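Local coordinates for multicopper oxidase (Uncultured bacterium, PDB 4E9X), which oxidises substrates at a mononuclear copper and passes the electrons to a trinuclear copper centre, where dioxygen is reduced to water, as a laccase-type multicopper oxidase, at the interface of chains A and B. Residues are numbered along the deposited sequence; one frame, centred on the assembly and turned at random. Chains: chain A/B, Multicopper oxidase.

Contact 1: the interface of chains A and B. Residues chain A 97, 215-216; chain B 224-228.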
loop_
_atom_site.group_PDB
_atom_site.type_symbol
_atom_site.label_atom_id
_atom_site.label_comp_id
_atom_site.label_asym_id
_atom_site.label_seq_id
_atom_site.Cartn_x
_atom_site.Cartn_y
_atom_site.Cartn_z
ATOM N N ARG A 97 7.390 22.176 13.218
ATOM C CA ARG A 97 7.583 20.877 12.542
ATOM C C ARG A 97 8.064 21.120 11.118
ATOM O O ARG A 97 7.379 21.792 10.364
ATOM C CB ARG A 97 6.264 20.065 12.568
ATOM C CG ARG A 97 6.322 18.839 11.560
ATOM C CD ARG A 97 7.316 17.804 11.991
ATOM N NE ARG A 97 6.789 16.483 11.639
ATOM C CZ ARG A 97 6.692 15.988 10.415
ATOM N NH1 ARG A 97 7.098 16.645 9.342
ATOM N NH2 ARG A 97 6.185 14.771 10.293
ATOM N N LYS A 215 10.305 10.961 4.927
ATOM C CA LYS A 215 8.984 10.356 5.095
ATOM C C LYS A 215 8.148 11.343 5.915
ATOM O O LYS A 215 8.566 11.734 7.012
ATOM C CB LYS A 215 9.111 8.999 5.806
ATOM C CG LYS A 215 7.862 8.478 6.463
ATOM C CD LYS A 215 6.680 8.220 5.514
ATOM C CE LYS A 215 5.546 7.635 6.357
ATOM N NZ LYS A 215 4.242 7.917 5.725
ATOM N N ASP A 216 7.007 11.764 5.333
ATOM C CA ASP A 216 6.110 12.729 6.001
ATOM C C ASP A 216 6.880 13.984 6.427
ATOM O O ASP A 216 6.578 14.615 7.446
ATOM C CB ASP A 216 5.399 12.093 7.191
ATOM C CG ASP A 216 4.487 10.913 6.740
ATOM O OD1 ASP A 216 4.214 10.773 5.531
ATOM O OD2 ASP A 216 4.129 10.165 7.672
ATOM N N TYR B 224 11.992 5.100 12.277
ATOM C CA TYR B 224 11.760 6.352 11.560
ATOM C C TYR B 224 10.436 6.991 12.034
ATOM O O TYR B 224 9.489 6.317 12.451
ATOM C CB TYR B 224 11.705 6.139 10.045
ATOM C CG TYR B 224 10.622 5.182 9.607
ATOM C CD1 TYR B 224 9.384 5.644 9.186
ATOM C CD2 TYR B 224 10.841 3.798 9.631
ATOM C CE1 TYR B 224 8.373 4.758 8.781
ATOM C CE2 TYR B 224 9.857 2.895 9.239
ATOM C CZ TYR B 224 8.614 3.403 8.816
ATOM O OH TYR B 224 7.635 2.490 8.423
ATOM N N TYR B 225 10.396 8.308 11.932
ATOM C CA TYR B 225 9.183 9.051 12.275
ATOM C C TYR B 225 8.221 9.101 11.114
ATOM O O TYR B 225 8.605 9.148 9.938
ATOM C CB TYR B 225 9.543 10.492 12.679
ATOM C CG TYR B 225 10.223 10.615 14.011
ATOM C CD1 TYR B 225 9.455 10.488 15.184
ATOM C CD2 TYR B 225 11.571 10.847 14.131
ATOM C CE1 TYR B 225 10.067 10.606 16.431
ATOM C CE2 TYR B 225 12.185 10.963 15.363
ATOM C CZ TYR B 225 11.418 10.829 16.523
ATOM O OH TYR B 225 11.994 10.945 17.780
ATOM N N ALA B 226 6.949 9.147 11.471
ATOM C CA ALA B 226 5.867 9.213 10.500
ATOM C C ALA B 226 4.698 9.904 11.141
ATOM O O ALA B 226 4.476 9.759 12.360
ATOM C CB ALA B 226 5.412 7.797 10.075
ATOM N N ASP B 227 3.900 10.620 10.372
ATOM C CA ASP B 227 2.603 11.047 10.853
ATOM C C ASP B 227 1.487 10.217 10.278
ATOM O O ASP B 227 0.363 10.262 10.808
ATOM C CB ASP B 227 2.381 12.548 10.647
ATOM C CG ASP B 227 2.305 13.013 9.224
ATOM O OD1 ASP B 227 1.598 12.392 8.387
ATOM O OD2 ASP B 227 2.974 14.050 8.926
ATOM N N THR B 228 1.774 9.365 9.272
ATOM C CA THR B 228 0.778 8.483 8.680
ATOM C C THR B 228 1.456 7.169 8.404
ATOM O O THR B 228 2.484 7.114 7.704
ATOM C CB THR B 228 0.277 9.106 7.361
ATOM O OG1 THR B 228 -0.287 10.399 7.635
ATOM C CG2 THR B 228 -0.833 8.269 6.720
#
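A:Asp216 and A:Lys215 press their side chains onto the backbone of B:Asp227 and B:Thr228, where two copies of this two-domain multicopper oxidase meet; A:Lys215 ends strand 210-215 and A:Asp216 follows it, and chain B offers the break at B:Asp227 in an extended run, strands 223-226 and 228-231. Hydrogen bonds to the chain B backbone carry much of the polar grip. The carboxylate oxygen OD2 of A:Asp216 accepts from two successive amides: B:Asp227 N reaches its anti side at 2.7 Å, while B:Thr228 N comes from above the carboxylate plane at 3.0 Å. That oxygen ties down two successive N-H groups at the break. A:Lys215 NZ donates in the carbonyl plane to B:Thr228 O at 2.8 Å, and the bend at chi2 (61°) brings the ammonium round beside A:Asp216, with which it forms a salt bridge on its own side. Its charge would probably temper that of the carboxylate.

The carboxylates of A:Asp216 and B:Asp227 stack nearly parallel, their planes 6° apart. Two like charges so placed would be expected to repel, and the basic groups around them probably ease this. A:Arg97 lends one: its NH2 makes a long salt bridge of 3.6 Å to B:Asp227 OD2. The same guanidinium is held in orientation from within chain A, since NH1 and NH2 both donate, in its own plane, to the carbonyl A:Asp216 O. On the chain B side, the hydroxyl of B:Thr228 donates to B:Asp227 OD1 at 2.8 Å and steadies that carboxylate.

Apolar contact is modest: A:Lys215 CE lies 3.7 Å from the methyl CB of B:Ala226.

Contact 2: the interface of chains A and B. Residues chain A 60, 62, 102, 104, 234; chain B 204, 228, 254.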
loop_
_atom_site.group_PDB
_atom_site.type_symbol
_atom_site.label_atom_id
_atom_site.label_comp_id
_atom_site.label_asym_id
_atom_site.label_seq_id
_atom_site.Cartn_x
_atom_site.Cartn_y
_atom_site.Cartn_z
ATOM N N HIS A 60 -7.526 21.866 8.315
ATOM C CA HIS A 60 -6.567 21.141 9.122
ATOM C C HIS A 60 -5.175 21.218 8.495
ATOM O O HIS A 60 -4.980 21.125 7.271
ATOM C CB HIS A 60 -7.003 19.674 9.246
ATOM C CG HIS A 60 -5.909 18.804 9.801
ATOM N ND1 HIS A 60 -5.360 18.966 11.058
ATOM C CD2 HIS A 60 -5.281 17.730 9.243
ATOM C CE1 HIS A 60 -4.401 18.062 11.223
ATOM N NE2 HIS A 60 -4.351 17.277 10.143
ATOM N N HIS A 62 -1.946 19.449 8.210
ATOM C CA HIS A 62 -1.494 18.078 8.371
ATOM C C HIS A 62 0.003 18.079 8.534
ATOM O O HIS A 62 0.750 18.366 7.622
ATOM C CB HIS A 62 -2.003 17.261 7.177
ATOM C CG HIS A 62 -1.631 15.792 7.276
ATOM N ND1 HIS A 62 -2.576 14.802 7.021
ATOM C CD2 HIS A 62 -0.457 15.123 7.538
ATOM C CE1 HIS A 62 -1.954 13.623 7.131
ATOM N NE2 HIS A 62 -0.678 13.828 7.474
ATOM N N TRP A 102 1.054 19.585 4.571
ATOM C CA TRP A 102 -0.029 19.993 3.657
ATOM C C TRP A 102 -1.222 20.421 4.482
ATOM O O TRP A 102 -1.199 20.307 5.696
ATOM C CB TRP A 102 -0.362 18.903 2.679
ATOM C CG TRP A 102 -0.900 17.577 3.146
ATOM C CD1 TRP A 102 -0.347 16.724 4.048
ATOM C CD2 TRP A 102 -2.109 16.967 2.665
ATOM N NE1 TRP A 102 -1.169 15.599 4.162
ATOM C CE2 TRP A 102 -2.246 15.728 3.332
ATOM C CE3 TRP A 102 -3.103 17.327 1.730
ATOM C CZ2 TRP A 102 -3.337 14.886 3.084
ATOM C CZ3 TRP A 102 -4.178 16.495 1.490
ATOM C CH2 TRP A 102 -4.296 15.265 2.178
ATOM N N HIS A 104 -5.751 20.757 4.417
ATOM C CA HIS A 104 -6.932 20.279 3.717
ATOM C C HIS A 104 -8.174 20.479 4.582
ATOM O O HIS A 104 -8.039 20.559 5.819
ATOM C CB HIS A 104 -6.822 18.790 3.336
ATOM C CG HIS A 104 -6.563 17.791 4.429
ATOM N ND1 HIS A 104 -7.522 17.314 5.281
ATOM C CD2 HIS A 104 -5.408 17.179 4.790
ATOM C CE1 HIS A 104 -6.957 16.435 6.130
ATOM N NE2 HIS A 104 -5.675 16.316 5.844
ATOM N N GLY A 234 -2.625 10.650 2.809
ATOM C CA GLY A 234 -2.050 11.311 3.958
ATOM C C GLY A 234 -0.535 11.422 3.925
ATOM O O GLY A 234 0.025 12.344 4.524
ATOM N N HIS B 204 -3.234 7.975 10.852
ATOM C CA HIS B 204 -2.646 9.297 11.015
ATOM C C HIS B 204 -2.999 9.862 12.396
ATOM O O HIS B 204 -4.185 9.920 12.736
ATOM C CB HIS B 204 -3.212 10.219 9.930
ATOM C CG HIS B 204 -2.899 11.674 10.115
ATOM N ND1 HIS B 204 -1.602 12.130 10.373
ATOM C CD2 HIS B 204 -3.682 12.761 10.098
ATOM C CE1 HIS B 204 -1.637 13.472 10.492
ATOM N NE2 HIS B 204 -2.893 13.918 10.341
ATOM N N THR B 228 1.774 9.365 9.272
ATOM C CA THR B 228 0.778 8.483 8.680
ATOM C C THR B 228 1.456 7.169 8.404
ATOM O O THR B 228 2.484 7.114 7.704
ATOM C CB THR B 228 0.277 9.106 7.361
ATOM O OG1 THR B 228 -0.287 10.399 7.635
ATOM C CG2 THR B 228 -0.833 8.269 6.720
ATOM N N HIS B 254 -6.699 7.601 7.228
ATOM C CA HIS B 254 -6.761 8.729 6.316
ATOM C C HIS B 254 -7.252 8.322 4.931
ATOM O O HIS B 254 -7.327 9.189 4.039
ATOM C CB HIS B 254 -5.367 9.362 6.241
ATOM C CG HIS B 254 -5.343 10.812 5.896
ATOM N ND1 HIS B 254 -5.786 11.376 4.701
ATOM C CD2 HIS B 254 -4.857 11.864 6.617
ATOM C CE1 HIS B 254 -5.606 12.691 4.722
ATOM N NE2 HIS B 254 -5.021 13.040 5.884
#
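The imidazoles of A:His62 and B:His204 lie face to face across the subunit boundary, in the region of the trinuclear copper centre that multicopper oxidases of this two-domain type build between neighbouring subunits. A:His60, A:His62 and A:His104 come from the N-terminal half of one chain, B:His204 and B:His254 from the C-terminal half of the next; all five belong to the copper and dioxygen site.

Stacking comes first. The A:His62 and B:His204 rings have centroids 3.7 Å apart and planes tilted by 6°, with A:His62 CE1 over the centre of the B:His204 ring. With CG anti to the backbone N (chi1 -178°), A:His62 extends its ring toward chain B, and the indole NE1 of A:Trp102 lies near the rim of the opposite face. Both faces of A:His62 thus have neighbours, which probably limits its tilt. An alanine in its place would take away a copper-site imidazole and would probably leave the B:His204 face without its stacking partner.

Edge contacts set the other rings. B:His254 meets A:His104 edge-to-face at 80°, their NE2 atoms 3.3 Å apart; its NE2 also comes within 3.2 Å of A:His62 ND1, and its CD2 reaches the edge of A:His62. This gathering of imidazole nitrogens would suit rings that converge on coppers. A:His60 NE2 comes in at the edge of B:His204, 3.7 Å from its NE2.

Backbone and carbon contacts finish the packing. A:Trp102 CZ2, on the six-membered ring, touches B:His254 CE1 at 3.6 Å. From another side, A:Gly234 CA lies over the face of B:His254 in a CH-pi contact, 3.7 Å from the ring centroid.

The C-alpha centres of contact 1 and contact 2 lie about 11 Å apart, and B:Thr228, at the start of strand 228-231, belongs to both: its backbone bonds across in contact 1, and its hydroxyl oxygen, which also holds B:Asp227, faces the edge of A:His62 in contact 2. Contact 1 is largely polar and charged, whereas contact 2 brings together histidines of the copper site. Docking of this stretch next to the site may therefore help register the chain B histidines against those of chain A. With three copies in the deposited assembly, the same kind of junction is likely to complete a copper centre at each subunit boundary.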